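Local coordinates for protein HTH-type transcriptional repressor PhnF (PDB 3F8M) that represses the phnDCE operon for phosphate uptake when phosphate is available, acting as a DNA-binding transcription regulator of the GntR family, at residues D34-E39 / R71-A76; P78-P83 / Q96-G101; S88-A93 / A100-V105; L131-T136 / E159-E164; T204-L209 / R225-G230. One frame throughout, in Å; residues are numbered along the deposited sequence. Where two conformers were deposited one is given.

Interaction 1: residues D34-E39 / R71-A76; sequences DPFPAE and RTTVVA
Phe36 lays its ring beside Thr73 and Val75, touching the CG2 methyl of each. With CG anti to the carbonyl carbon, beside the backbone N (chi1 -82°), the Phe36 side chain meets Thr73: the Thr73 carbonyl oxygen lies at the ring edge, near the plane, 3.7 Å from CD2. CE2 meets Val75 CG2 at 4.1 Å, obliquely to the ring, the two side chains crossing at about a right angle, while CD2 touches Thr73 CG2. Met26 and Leu27 of helix 15-29 and Val66 of strand 66-69 also pack on the ring. This is the winged helix-turn-helix domain of the GntR family: strand 72-75 is the second strand of the wing hairpin, and residues 34-39 lead into helix 39-45, where the predicted helix-turn-helix begins. Pro35 and Val74 form a single bridge, flanked by Phe36 N to Thr73 O (3.0 Å, nearly straight at 168°) and Val75 N to Asp34 O (3.0 Å). On the more exposed side Pro35 CB rests on Val74 CG1 at 4.1 Å. A water continues the pairing, donating to Phe36 O and accepting from Thr73 N. Asp34 turns its carboxylate back to its own loop, where OD2 accepts from Arg31 N.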
# COMPACT_ATOMS: atom_id res chain seq x y z
N ASP A 34 -3.32 9.99 -26.68
CA ASP A 34 -3.02 9.76 -28.12
C ASP A 34 -2.88 8.24 -28.40
O ASP A 34 -2.13 7.54 -27.69
CB ASP A 34 -1.70 10.43 -28.50
CG ASP A 34 -1.85 11.91 -28.77
OD1 ASP A 34 -2.99 12.43 -28.77
OD2 ASP A 34 -0.80 12.53 -29.04
N PRO A 35 -3.56 7.73 -29.47
CA PRO A 35 -3.38 6.30 -29.83
C PRO A 35 -2.20 6.00 -30.72
O PRO A 35 -1.95 6.75 -31.66
CB PRO A 35 -4.67 5.98 -30.59
CG PRO A 35 -5.07 7.29 -31.24
CD PRO A 35 -4.60 8.40 -30.29
N PHE A 36 -1.49 4.90 -30.43
CA PHE A 36 -0.42 4.42 -31.28
C PHE A 36 -1.07 3.82 -32.52
O PHE A 36 -2.20 3.38 -32.45
CB PHE A 36 0.38 3.32 -30.54
CG PHE A 36 1.39 3.88 -29.59
CD1 PHE A 36 2.69 4.13 -30.01
CD2 PHE A 36 1.03 4.23 -28.30
CE1 PHE A 36 3.62 4.71 -29.13
CE2 PHE A 36 1.96 4.79 -27.44
CZ PHE A 36 3.24 5.02 -27.84
N PRO A 37 -0.34 3.78 -33.64
CA PRO A 37 -0.76 3.00 -34.83
C PRO A 37 -0.94 1.57 -34.39
O PRO A 37 -0.39 1.21 -33.36
CB PRO A 37 0.49 3.06 -35.70
CG PRO A 37 0.98 4.46 -35.48
CD PRO A 37 0.86 4.59 -33.94
N ALA A 38 -1.68 0.75 -35.15
CA ALA A 38 -1.79 -0.68 -34.81
C ALA A 38 -0.43 -1.40 -34.83
O ALA A 38 0.55 -1.01 -35.54
CB ALA A 38 -2.85 -1.43 -35.71
N GLU A 39 -0.39 -2.45 -34.01
CA GLU A 39 0.83 -3.19 -33.79
C GLU A 39 1.44 -3.61 -35.12
O GLU A 39 2.61 -3.40 -35.32
CB GLU A 39 0.61 -4.37 -32.83
CG GLU A 39 -0.17 -5.57 -33.31
CD GLU A 39 0.09 -6.81 -32.40
OE1 GLU A 39 0.11 -6.69 -31.14
OE2 GLU A 39 0.27 -7.93 -32.94
N ARG A 71 -9.66 -1.46 -28.43
CA ARG A 71 -8.66 -2.16 -29.24
C ARG A 71 -7.31 -1.42 -29.31
O ARG A 71 -6.32 -1.94 -29.86
CB ARG A 71 -9.19 -2.38 -30.67
N THR A 72 -7.26 -0.21 -28.77
CA THR A 72 -6.11 0.65 -29.01
C THR A 72 -5.24 0.74 -27.75
O THR A 72 -5.69 0.49 -26.63
CB THR A 72 -6.53 2.07 -29.46
OG1 THR A 72 -7.04 2.79 -28.33
CG2 THR A 72 -7.65 2.01 -30.53
N THR A 73 -3.99 1.13 -27.98
CA THR A 73 -3.08 1.47 -26.90
C THR A 73 -2.90 2.97 -26.93
O THR A 73 -2.55 3.51 -27.97
CB THR A 73 -1.76 0.73 -27.12
OG1 THR A 73 -2.01 -0.68 -26.95
CG2 THR A 73 -0.69 1.19 -26.14
N VAL A 74 -3.13 3.64 -25.79
CA VAL A 74 -2.99 5.10 -25.73
C VAL A 74 -1.97 5.56 -24.70
O VAL A 74 -1.62 4.80 -23.77
CB VAL A 74 -4.34 5.84 -25.50
CG1 VAL A 74 -5.37 5.45 -26.57
CG2 VAL A 74 -4.88 5.61 -24.08
N VAL A 75 -1.49 6.80 -24.87
CA VAL A 75 -0.52 7.39 -23.97
C VAL A 75 -1.26 7.60 -22.62
O VAL A 75 -2.43 8.02 -22.59
CB VAL A 75 0.03 8.71 -24.57
CG1 VAL A 75 0.96 9.44 -23.59
CG2 VAL A 75 0.80 8.40 -25.86
N ALA A 76 -0.58 7.28 -21.50
CA ALA A 76 -1.20 7.48 -20.17
C ALA A 76 -0.34 8.45 -19.38
O ALA A 76 0.76 8.76 -19.81
CB ALA A 76 -1.30 6.13 -19.41
O HOH W 1 -3.16 1.36 -30.75

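Interaction 2: residues P78-P83 / Q96-G101; sequences PKIRQP and QGLSAG
Arg81 N donates to Gln96 OE1 at 2.8 Å, nearly straight (170° at the hydrogen), and the other end of the same amide answers: Gln96 NE2 donates a hydrogen bond to Lys79 O at 2.9 Å. The Gln96 amide thus pairs with two backbone groups on either side of Ile80, much as a neighbouring strand would. Lys79 O lies close to the amide plane and the NE2 donor lies in the plane of that carbonyl, whereas Arg81 N approaches OE1 tilted 25° from the plane. Chi2 of 167° extends the Gln96 chain and carries CD out toward the strand. The Arg81 and Gln96 side chains cross at about a right angle, Arg81 CG 3.6 Å from Gln96 NE2, and the guanidinium plane stands almost perpendicular to that of the amide. Leu98 supplies the apolar half with its two methyls: CD2 touches Pro78 CG at 3.8 Å, and CD1 meets Ile80 CG1 at 4.2 Å. Between Gln96 and Leu98 the chain leaves helix 89-94 through a Schellman motif, with Gly97 at positive phi, before entering strand 100-111 of the UTRA domain. Strand 80-83, which follows strand 72-75 in the chain, pairs in parallel with strand 233-240, and Lys79 NZ makes a salt bridge to Asp186 of the second subunit. With both ends of its amide engaged, Gln96 has its rotation fixed by hydrogen bonding, and the Lys79 C=O and the Arg81 N-H, which flank Ile80, are both met by a side chain.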
# COMPACT_ATOMS: atom_id res chain seq x y z
N PRO A 78 1.79 8.47 -16.23
CA PRO A 78 2.26 7.41 -15.39
C PRO A 78 2.07 7.78 -13.90
O PRO A 78 2.25 8.95 -13.53
CB PRO A 78 3.75 7.30 -15.73
CG PRO A 78 4.02 8.26 -16.78
CD PRO A 78 2.89 9.20 -16.91
N LYS A 79 1.68 6.80 -13.12
CA LYS A 79 1.70 6.93 -11.65
C LYS A 79 3.13 7.09 -11.18
O LYS A 79 4.04 6.41 -11.70
CB LYS A 79 1.11 5.66 -11.01
CG LYS A 79 -0.34 5.44 -11.34
CD LYS A 79 -0.77 4.12 -10.76
CE LYS A 79 -2.26 3.91 -10.88
NZ LYS A 79 -2.57 2.56 -10.31
N ILE A 80 3.34 7.97 -10.20
CA ILE A 80 4.62 8.01 -9.50
C ILE A 80 4.79 6.72 -8.73
O ILE A 80 3.87 6.31 -8.05
CB ILE A 80 4.74 9.22 -8.53
CG1 ILE A 80 4.82 10.51 -9.33
CG2 ILE A 80 6.05 9.15 -7.75
CD1 ILE A 80 4.20 11.68 -8.62
N ARG A 81 5.95 6.08 -8.88
CA ARG A 81 6.24 4.81 -8.20
C ARG A 81 7.19 5.09 -7.03
O ARG A 81 8.40 5.25 -7.18
CB ARG A 81 6.85 3.80 -9.19
CG ARG A 81 5.86 3.35 -10.26
CD ARG A 81 6.57 2.52 -11.35
NE ARG A 81 7.27 1.39 -10.77
CZ ARG A 81 6.72 0.19 -10.57
NH1 ARG A 81 5.46 -0.05 -10.91
NH2 ARG A 81 7.44 -0.77 -10.01
N GLN A 82 6.61 5.22 -5.86
CA GLN A 82 7.38 5.62 -4.71
C GLN A 82 7.77 4.46 -3.79
O GLN A 82 6.88 3.77 -3.27
CB GLN A 82 6.54 6.63 -3.95
CG GLN A 82 7.11 7.04 -2.65
CD GLN A 82 6.75 8.46 -2.35
OE1 GLN A 82 7.63 9.26 -2.06
NE2 GLN A 82 5.46 8.80 -2.42
N PRO A 83 9.08 4.27 -3.57
CA PRO A 83 9.56 3.26 -2.62
C PRO A 83 9.03 3.59 -1.22
O PRO A 83 8.97 4.77 -0.85
CB PRO A 83 11.08 3.42 -2.67
CG PRO A 83 11.37 4.19 -3.92
CD PRO A 83 10.19 5.07 -4.12
N GLN A 96 11.78 8.52 -12.80
CA GLN A 96 10.87 8.11 -13.89
C GLN A 96 10.80 9.18 -14.97
O GLN A 96 10.01 9.06 -15.91
CB GLN A 96 9.45 7.85 -13.37
CG GLN A 96 9.21 6.53 -12.64
CD GLN A 96 7.87 6.53 -11.90
OE1 GLN A 96 7.77 7.00 -10.75
NE2 GLN A 96 6.81 6.02 -12.56
N GLY A 97 11.59 10.25 -14.82
CA GLY A 97 11.57 11.36 -15.77
C GLY A 97 10.29 12.18 -15.68
O GLY A 97 9.80 12.69 -16.69
N LEU A 98 9.76 12.31 -14.46
CA LEU A 98 8.49 12.99 -14.17
C LEU A 98 8.73 14.22 -13.28
O LEU A 98 9.56 14.17 -12.39
CB LEU A 98 7.53 12.03 -13.44
CG LEU A 98 7.06 10.75 -14.14
CD1 LEU A 98 6.31 9.80 -13.17
CD2 LEU A 98 6.17 11.10 -15.36
N SER A 99 7.96 15.30 -13.50
CA SER A 99 8.16 16.59 -12.80
C SER A 99 7.29 16.83 -11.55
O SER A 99 6.15 17.35 -11.64
CB SER A 99 7.88 17.72 -13.77
OG SER A 99 6.50 17.69 -14.10
N ALA A 100 7.84 16.55 -10.39
CA ALA A 100 7.06 16.61 -9.16
C ALA A 100 7.30 17.90 -8.38
O ALA A 100 8.38 18.48 -8.46
CB ALA A 100 7.39 15.42 -8.29
N GLY A 101 6.29 18.35 -7.64
CA GLY A 101 6.49 19.50 -6.75
C GLY A 101 5.67 19.44 -5.49
O GLY A 101 4.90 18.50 -5.29

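Interaction 3: residues S88-A93 / A100-V105; sequences SYTEAA and AGRILV
The short helix 89-94 packs against the start of strand 100-111, within this chain an outermost strand of the six-stranded antiparallel sheet of the UTRA domain; over residues 89-93 and 100-105 the axes run nearly antiparallel and approach to 7.9 Å. Ala100 is the centre of the packing. Its CB meets Ala93 CB at 3.6 Å and Tyr89 CE2 also at 3.6 Å, so two small methyls let the helix come close. The Tyr89 side chain, with CG anti to the backbone N (chi1 166°), points toward the strand, and Gly101 O lies at the ring edge near its plane; beyond, its OH makes a weak hydrogen bond to Thr136 O on strand 127-137. At the helix start Ser88 is the N-cap: its OG accepts weak bonds from Thr90 N and Glu91 N. Arg102 comes to this end from the strand on a chain extended from CG to NE, crossing Thr90 at about a right angle. Thr90 CG2 sits over one face of the guanidinium, 3.8 Å from NH1, while Ser88 OG lies at its edge. NH1 is taken by Glu164 O, which ties the arginine to the loop after helix 157-160. A water at the strand start accepts from Ala100 N and gives a weak bond to Thr90 O, linking strand and helix backbones. The cap itself is joined to the guanidinium through another water in the guanidinium plane, 2.8 Å from Arg102 NH2 and 2.6 Å from both Ser88 OG and Thr90 OG1.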
# COMPACT_ATOMS: atom_id res chain seq x y z
N SER A 88 12.77 10.21 -1.13
CA SER A 88 11.98 11.40 -1.39
C SER A 88 10.97 11.20 -2.51
O SER A 88 11.19 10.45 -3.47
CB SER A 88 12.90 12.58 -1.71
OG SER A 88 12.26 13.60 -2.46
N TYR A 89 9.86 11.92 -2.37
CA TYR A 89 8.81 11.92 -3.36
C TYR A 89 9.35 12.47 -4.71
O TYR A 89 9.16 11.85 -5.77
CB TYR A 89 7.64 12.77 -2.83
CG TYR A 89 6.61 13.14 -3.87
CD1 TYR A 89 5.77 12.16 -4.41
CD2 TYR A 89 6.49 14.46 -4.32
CE1 TYR A 89 4.82 12.49 -5.36
CE2 TYR A 89 5.53 14.80 -5.29
CZ TYR A 89 4.72 13.79 -5.81
OH TYR A 89 3.77 14.09 -6.77
N THR A 90 10.05 13.60 -4.65
CA THR A 90 10.61 14.21 -5.88
C THR A 90 11.68 13.34 -6.52
O THR A 90 11.76 13.26 -7.76
CB THR A 90 11.16 15.62 -5.65
OG1 THR A 90 11.92 15.63 -4.44
CG2 THR A 90 10.05 16.62 -5.57
N GLU A 91 12.49 12.67 -5.69
CA GLU A 91 13.51 11.75 -6.21
C GLU A 91 12.86 10.58 -6.94
O GLU A 91 13.36 10.14 -7.97
CB GLU A 91 14.43 11.21 -5.10
CG GLU A 91 15.24 12.26 -4.38
CD GLU A 91 16.63 11.78 -3.98
OE1 GLU A 91 16.87 10.54 -3.91
OE2 GLU A 91 17.49 12.66 -3.73
N ALA A 92 11.74 10.06 -6.40
CA ALA A 92 11.06 8.93 -7.02
C ALA A 92 10.58 9.36 -8.39
O ALA A 92 10.76 8.63 -9.35
CB ALA A 92 9.91 8.42 -6.17
N ALA A 93 9.98 10.55 -8.48
CA ALA A 93 9.43 11.06 -9.74
C ALA A 93 10.55 11.36 -10.75
O ALA A 93 10.41 11.01 -11.92
CB ALA A 93 8.55 12.28 -9.52
N ALA A 100 7.84 16.55 -10.39
CA ALA A 100 7.06 16.61 -9.16
C ALA A 100 7.30 17.90 -8.38
O ALA A 100 8.38 18.48 -8.46
CB ALA A 100 7.39 15.42 -8.29
N GLY A 101 6.29 18.35 -7.64
CA GLY A 101 6.49 19.50 -6.75
C GLY A 101 5.67 19.44 -5.49
O GLY A 101 4.90 18.50 -5.29
N ARG A 102 5.83 20.46 -4.66
CA ARG A 102 5.05 20.60 -3.42
C ARG A 102 4.57 22.02 -3.29
O ARG A 102 5.32 22.98 -3.61
CB ARG A 102 5.90 20.27 -2.20
CG ARG A 102 6.57 18.90 -2.23
CD ARG A 102 7.51 18.75 -1.04
NE ARG A 102 8.35 17.53 -1.03
CZ ARG A 102 9.54 17.44 -1.61
NH1 ARG A 102 10.06 18.49 -2.26
NH2 ARG A 102 10.22 16.30 -1.52
N ILE A 103 3.36 22.18 -2.79
CA ILE A 103 2.78 23.50 -2.55
C ILE A 103 2.34 23.62 -1.10
O ILE A 103 1.69 22.73 -0.56
CB ILE A 103 1.54 23.71 -3.46
CG1 ILE A 103 2.01 23.78 -4.93
CG2 ILE A 103 0.78 24.99 -3.06
CD1 ILE A 103 0.86 23.51 -5.93
N LEU A 104 2.72 24.73 -0.46
CA LEU A 104 2.34 24.96 0.92
C LEU A 104 0.83 25.14 0.96
O LEU A 104 0.28 25.99 0.25
CB LEU A 104 3.01 26.27 1.44
CG LEU A 104 2.54 26.71 2.85
CD1 LEU A 104 2.89 25.62 3.90
CD2 LEU A 104 3.15 28.11 3.21
N VAL A 105 0.15 24.36 1.79
CA VAL A 105 -1.23 24.65 2.14
C VAL A 105 -1.25 25.60 3.35
O VAL A 105 -1.76 26.75 3.28
CB VAL A 105 -1.97 23.34 2.45
CG1 VAL A 105 -3.39 23.57 2.96
CG2 VAL A 105 -2.00 22.46 1.23
O HOH W 2 12.97 16.05 -2.15
O HOH W 3 10.72 15.44 -10.26

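Interaction 4: residues L131-T136 / E159-E164; sequences LERVLT and ETFDHE
Arg133 and Leu131, both pointing from strand 127-137 to the loop after helix 157-160, meet Phe161 and the backbone of His163. Leu131 crosses the Phe161 side chain at about a right angle, its CD2 3.8 Å from ring atom CE2. The same methyl lies over one face of the Arg133 guanidinium, 3.6 Å above the plane and offset toward the rim. Arg133 itself is bent at chi3 (-59°), which turns NE back from an otherwise extended chain; NH2 then lies 3.6 Å from Phe161 CZ, oblique to the ring. His163 O sits at the guanidinium edge and accepts from NH2 at 2.6 Å, a short bond whose donor stands well above the plane of that carbonyl. Over one face of the Phe161 ring lies His163 N, where the loop turns back across it. An Asx turn shapes the end of this loop, Asp162 OD1 accepting from Glu164 N at 3.0 Å. In the UTRA domain the contact fastens a loop over the face of the six-stranded sheet, and Leu167 of helix 167-173 packs on both Arg133 and Phe161. The guanidinium has further partners: NE forms a salt bridge with Glu145 of the adjacent strand, and NH2 also donates to Ala165 O. The Glu145 carboxylate probably offsets the charge of Arg133, which also lies close to Arg102, and bonds at NE and NH2 fix the guanidinium's rotation.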
# COMPACT_ATOMS: atom_id res chain seq x y z
N LEU A 131 2.66 21.06 9.36
CA LEU A 131 2.89 21.50 8.03
C LEU A 131 1.93 20.71 7.13
O LEU A 131 1.92 19.46 7.16
CB LEU A 131 4.32 21.17 7.59
CG LEU A 131 4.63 21.44 6.10
CD1 LEU A 131 4.39 22.92 5.68
CD2 LEU A 131 6.05 20.99 5.79
N GLU A 132 1.14 21.43 6.34
CA GLU A 132 0.28 20.77 5.33
C GLU A 132 0.66 21.25 3.96
O GLU A 132 0.86 22.44 3.74
CB GLU A 132 -1.18 21.11 5.51
CG GLU A 132 -1.89 20.32 6.51
CD GLU A 132 -3.37 20.05 6.11
OE1 GLU A 132 -4.10 21.01 5.76
OE2 GLU A 132 -3.78 18.88 6.23
N ARG A 133 0.84 20.29 3.05
CA ARG A 133 1.28 20.60 1.71
C ARG A 133 0.53 19.66 0.76
O ARG A 133 0.14 18.54 1.14
CB ARG A 133 2.77 20.33 1.56
CG ARG A 133 3.66 21.32 2.37
CD ARG A 133 5.13 21.19 2.07
NE ARG A 133 5.75 19.90 2.30
CZ ARG A 133 7.05 19.69 2.13
NH1 ARG A 133 7.57 18.48 2.34
NH2 ARG A 133 7.84 20.67 1.74
N VAL A 134 0.38 20.12 -0.48
CA VAL A 134 -0.11 19.31 -1.59
C VAL A 134 1.08 18.92 -2.49
O VAL A 134 1.92 19.76 -2.81
CB VAL A 134 -1.18 20.08 -2.41
CG1 VAL A 134 -1.66 19.29 -3.63
CG2 VAL A 134 -2.37 20.48 -1.54
N LEU A 135 1.13 17.66 -2.88
CA LEU A 135 2.14 17.13 -3.78
C LEU A 135 1.54 17.14 -5.19
O LEU A 135 0.34 16.85 -5.36
CB LEU A 135 2.46 15.70 -3.35
CG LEU A 135 3.02 15.48 -1.92
CD1 LEU A 135 3.48 14.04 -1.62
CD2 LEU A 135 4.15 16.48 -1.54
N THR A 136 2.37 17.44 -6.19
CA THR A 136 1.88 17.60 -7.58
C THR A 136 2.83 16.89 -8.51
O THR A 136 4.00 16.65 -8.18
CB THR A 136 1.89 19.07 -8.02
OG1 THR A 136 3.26 19.57 -7.98
CG2 THR A 136 1.05 19.89 -7.10
N GLU A 159 11.56 29.62 9.41
CA GLU A 159 12.61 30.52 8.90
C GLU A 159 13.62 29.80 8.02
O GLU A 159 13.96 30.27 6.95
CB GLU A 159 13.41 31.14 10.06
CG GLU A 159 12.69 32.15 10.93
CD GLU A 159 13.61 32.80 11.95
OE1 GLU A 159 13.43 32.51 13.16
OE2 GLU A 159 14.52 33.57 11.54
N THR A 160 14.13 28.67 8.49
CA THR A 160 15.17 27.97 7.78
C THR A 160 14.63 27.10 6.63
O THR A 160 15.40 26.75 5.71
CB THR A 160 16.00 27.07 8.69
OG1 THR A 160 15.26 25.87 9.01
CG2 THR A 160 16.43 27.83 9.97
N PHE A 161 13.34 26.76 6.68
CA PHE A 161 12.77 25.76 5.73
C PHE A 161 12.20 26.29 4.41
O PHE A 161 11.26 27.07 4.40
CB PHE A 161 11.68 24.91 6.41
CG PHE A 161 11.24 23.74 5.59
CD1 PHE A 161 12.19 22.97 4.91
CD2 PHE A 161 9.87 23.42 5.48
CE1 PHE A 161 11.79 21.87 4.13
CE2 PHE A 161 9.46 22.31 4.69
CZ PHE A 161 10.44 21.56 4.02
N ASP A 162 12.71 25.77 3.30
CA ASP A 162 12.06 26.05 1.99
C ASP A 162 10.87 25.08 1.89
O ASP A 162 11.03 23.87 1.71
CB ASP A 162 13.06 25.87 0.86
CG ASP A 162 12.40 25.86 -0.53
OD1 ASP A 162 11.20 26.12 -0.65
OD2 ASP A 162 13.13 25.60 -1.51
N HIS A 163 9.67 25.63 2.05
CA HIS A 163 8.44 24.81 2.10
C HIS A 163 8.12 24.01 0.81
O HIS A 163 7.31 23.10 0.83
CB HIS A 163 7.26 25.63 2.61
CG HIS A 163 6.87 26.79 1.73
ND1 HIS A 163 6.33 26.62 0.47
CD2 HIS A 163 6.86 28.12 1.96
CE1 HIS A 163 6.05 27.80 -0.05
NE2 HIS A 163 6.36 28.73 0.83
N GLU A 164 8.82 24.30 -0.28
CA GLU A 164 8.70 23.47 -1.48
C GLU A 164 9.68 22.30 -1.53
O GLU A 164 9.56 21.43 -2.40
CB GLU A 164 8.84 24.33 -2.74
CG GLU A 164 7.88 25.51 -2.69
CD GLU A 164 7.61 26.10 -4.06
OE1 GLU A 164 8.55 26.20 -4.87
OE2 GLU A 164 6.43 26.45 -4.30

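Interaction 5: residues T204-L209 / R225-G230; sequences TPMFLL and RSLYRG
Met206 folds back over its partner strand, bent at chi2 and chi3 (-67° and -58°), and brings CE to 3.4 Å from Arg229 N and 3.8 Å from Leu227 CG. Its CB meets Leu227 CD1 at 3.7 Å, and the two side chains cross at about a right angle in the tight part of the contact. Strands 206-214 and 220-229 form an antiparallel hairpin of the UTRA sheet. Phe207 with Tyr228 and Leu209 with Ser226 are hydrogen-bonded pairs, each joined by two backbone bonds, and Gly230 N to Pro205 O (2.8 Å) extends the pairing past the strand end. The face bearing Phe207 and Tyr228 is buried; both rings stack edge-to-face with Phe235, and Phe207 also packs on Asp186 of the second subunit. The other face is more open beyond Leu227: Leu208 CD1 lies over one face of the Arg225 guanidinium, 3.6 Å above its plane and offset toward the rim, while NH1 makes a salt bridge to Glu194. Beside Ser226, a water bonds to its OG and weakly to Leu209 O. Backbone bonding sets the strand register, while the arginine uses its flat face for apolar packing and its N-H groups for charge pairing.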
# COMPACT_ATOMS: atom_id res chain seq x y z
N THR A 204 -13.51 8.99 -5.42
CA THR A 204 -12.12 8.78 -5.83
C THR A 204 -11.34 7.94 -4.84
O THR A 204 -11.16 8.35 -3.69
CB THR A 204 -11.39 10.12 -5.96
OG1 THR A 204 -12.12 10.98 -6.82
CG2 THR A 204 -9.97 9.92 -6.49
N PRO A 205 -10.84 6.77 -5.27
CA PRO A 205 -10.06 5.91 -4.38
C PRO A 205 -8.71 6.56 -3.99
O PRO A 205 -7.99 7.07 -4.89
CB PRO A 205 -9.85 4.64 -5.19
CG PRO A 205 -10.98 4.67 -6.19
CD PRO A 205 -11.18 6.09 -6.54
N MET A 206 -8.43 6.56 -2.68
CA MET A 206 -7.18 7.11 -2.09
C MET A 206 -6.39 6.06 -1.31
O MET A 206 -6.95 5.11 -0.78
CB MET A 206 -7.48 8.25 -1.09
CG MET A 206 -8.64 9.18 -1.44
SD MET A 206 -8.30 10.17 -2.89
CE MET A 206 -6.87 11.01 -2.48
N PHE A 207 -5.07 6.26 -1.22
CA PHE A 207 -4.22 5.60 -0.27
C PHE A 207 -4.16 6.57 0.94
O PHE A 207 -4.11 7.78 0.75
CB PHE A 207 -2.80 5.57 -0.77
CG PHE A 207 -2.47 4.40 -1.68
CD1 PHE A 207 -2.35 3.10 -1.17
CD2 PHE A 207 -2.15 4.65 -3.01
CE1 PHE A 207 -1.98 2.04 -2.00
CE2 PHE A 207 -1.78 3.57 -3.86
CZ PHE A 207 -1.70 2.29 -3.34
N LEU A 208 -4.17 6.00 2.15
CA LEU A 208 -4.02 6.77 3.40
C LEU A 208 -2.90 6.12 4.18
O LEU A 208 -3.03 4.98 4.66
CB LEU A 208 -5.37 6.80 4.18
CG LEU A 208 -5.16 7.44 5.57
CD1 LEU A 208 -4.74 8.88 5.41
CD2 LEU A 208 -6.37 7.29 6.51
N LEU A 209 -1.75 6.78 4.21
CA LEU A 209 -0.61 6.31 4.96
C LEU A 209 -0.45 7.11 6.23
O LEU A 209 -0.59 8.32 6.20
CB LEU A 209 0.69 6.47 4.18
CG LEU A 209 0.88 5.28 3.26
CD1 LEU A 209 -0.03 5.48 2.08
CD2 LEU A 209 2.31 5.15 2.84
N ARG A 225 0.61 12.07 8.08
CA ARG A 225 -0.53 11.49 7.36
C ARG A 225 -0.41 11.92 5.89
O ARG A 225 -0.29 13.13 5.60
CB ARG A 225 -1.81 12.04 7.97
CG ARG A 225 -3.12 11.49 7.34
CD ARG A 225 -4.27 12.35 7.83
NE ARG A 225 -5.58 11.86 7.42
CZ ARG A 225 -6.28 12.26 6.35
NH1 ARG A 225 -5.82 13.15 5.49
NH2 ARG A 225 -7.48 11.70 6.15
N SER A 226 -0.48 10.96 4.96
CA SER A 226 -0.42 11.32 3.54
C SER A 226 -1.63 10.69 2.86
O SER A 226 -1.85 9.49 3.02
CB SER A 226 0.87 10.78 2.95
OG SER A 226 1.99 11.12 3.77
N LEU A 227 -2.45 11.49 2.18
CA LEU A 227 -3.61 10.99 1.48
C LEU A 227 -3.30 11.17 -0.01
O LEU A 227 -3.18 12.31 -0.48
CB LEU A 227 -4.86 11.76 1.89
CG LEU A 227 -6.19 11.30 1.27
CD1 LEU A 227 -6.76 10.10 2.05
CD2 LEU A 227 -7.23 12.44 1.16
N TYR A 228 -3.14 10.06 -0.74
CA TYR A 228 -2.73 10.10 -2.15
C TYR A 228 -3.85 9.57 -3.05
O TYR A 228 -4.52 8.62 -2.66
CB TYR A 228 -1.53 9.18 -2.35
CG TYR A 228 -0.19 9.61 -1.79
CD1 TYR A 228 0.59 10.55 -2.47
CD2 TYR A 228 0.33 9.05 -0.62
CE1 TYR A 228 1.83 10.95 -1.99
CE2 TYR A 228 1.60 9.44 -0.12
CZ TYR A 228 2.33 10.39 -0.82
OH TYR A 228 3.57 10.81 -0.40
N ARG A 229 -4.04 10.18 -4.22
CA ARG A 229 -5.01 9.65 -5.20
C ARG A 229 -4.47 8.34 -5.72
O ARG A 229 -3.33 8.27 -6.18
CB ARG A 229 -5.18 10.63 -6.37
CG ARG A 229 -5.96 11.90 -6.04
CD ARG A 229 -5.97 12.83 -7.26
NE ARG A 229 -6.60 12.15 -8.41
CZ ARG A 229 -7.61 12.65 -9.10
NH1 ARG A 229 -8.11 13.84 -8.78
NH2 ARG A 229 -8.13 11.98 -10.13
N GLY A 230 -5.29 7.30 -5.64
CA GLY A 230 -4.86 5.94 -6.08
C GLY A 230 -4.44 5.95 -7.56
O GLY A 230 -3.51 5.24 -7.94
O HOH W 4 2.54 9.34 5.95

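In the fold
Interaction 1 stands apart in the DNA-binding domain, partly buried, a single backbone bridge with an aromatic ring beside it; its centre is about 22 Å from that of interaction 2, the nearest of the others, and the chain joins them directly between strands 72-75 and 80-83. Interactions 2 and 3 share Ala100 and Gly101: interaction 3, partly buried and water-linked, uses helix 89-94 itself, and interaction 2, a surface contact led by a side-chain amide, the turn that follows it. Interaction 4 is buried and adjoins interaction 3 through strands 100-111 and 127-137. Interaction 5, also buried, is strand-to-strand pairing in the same sheet, dominated by backbone bonds; like interaction 2, it touches the second subunit.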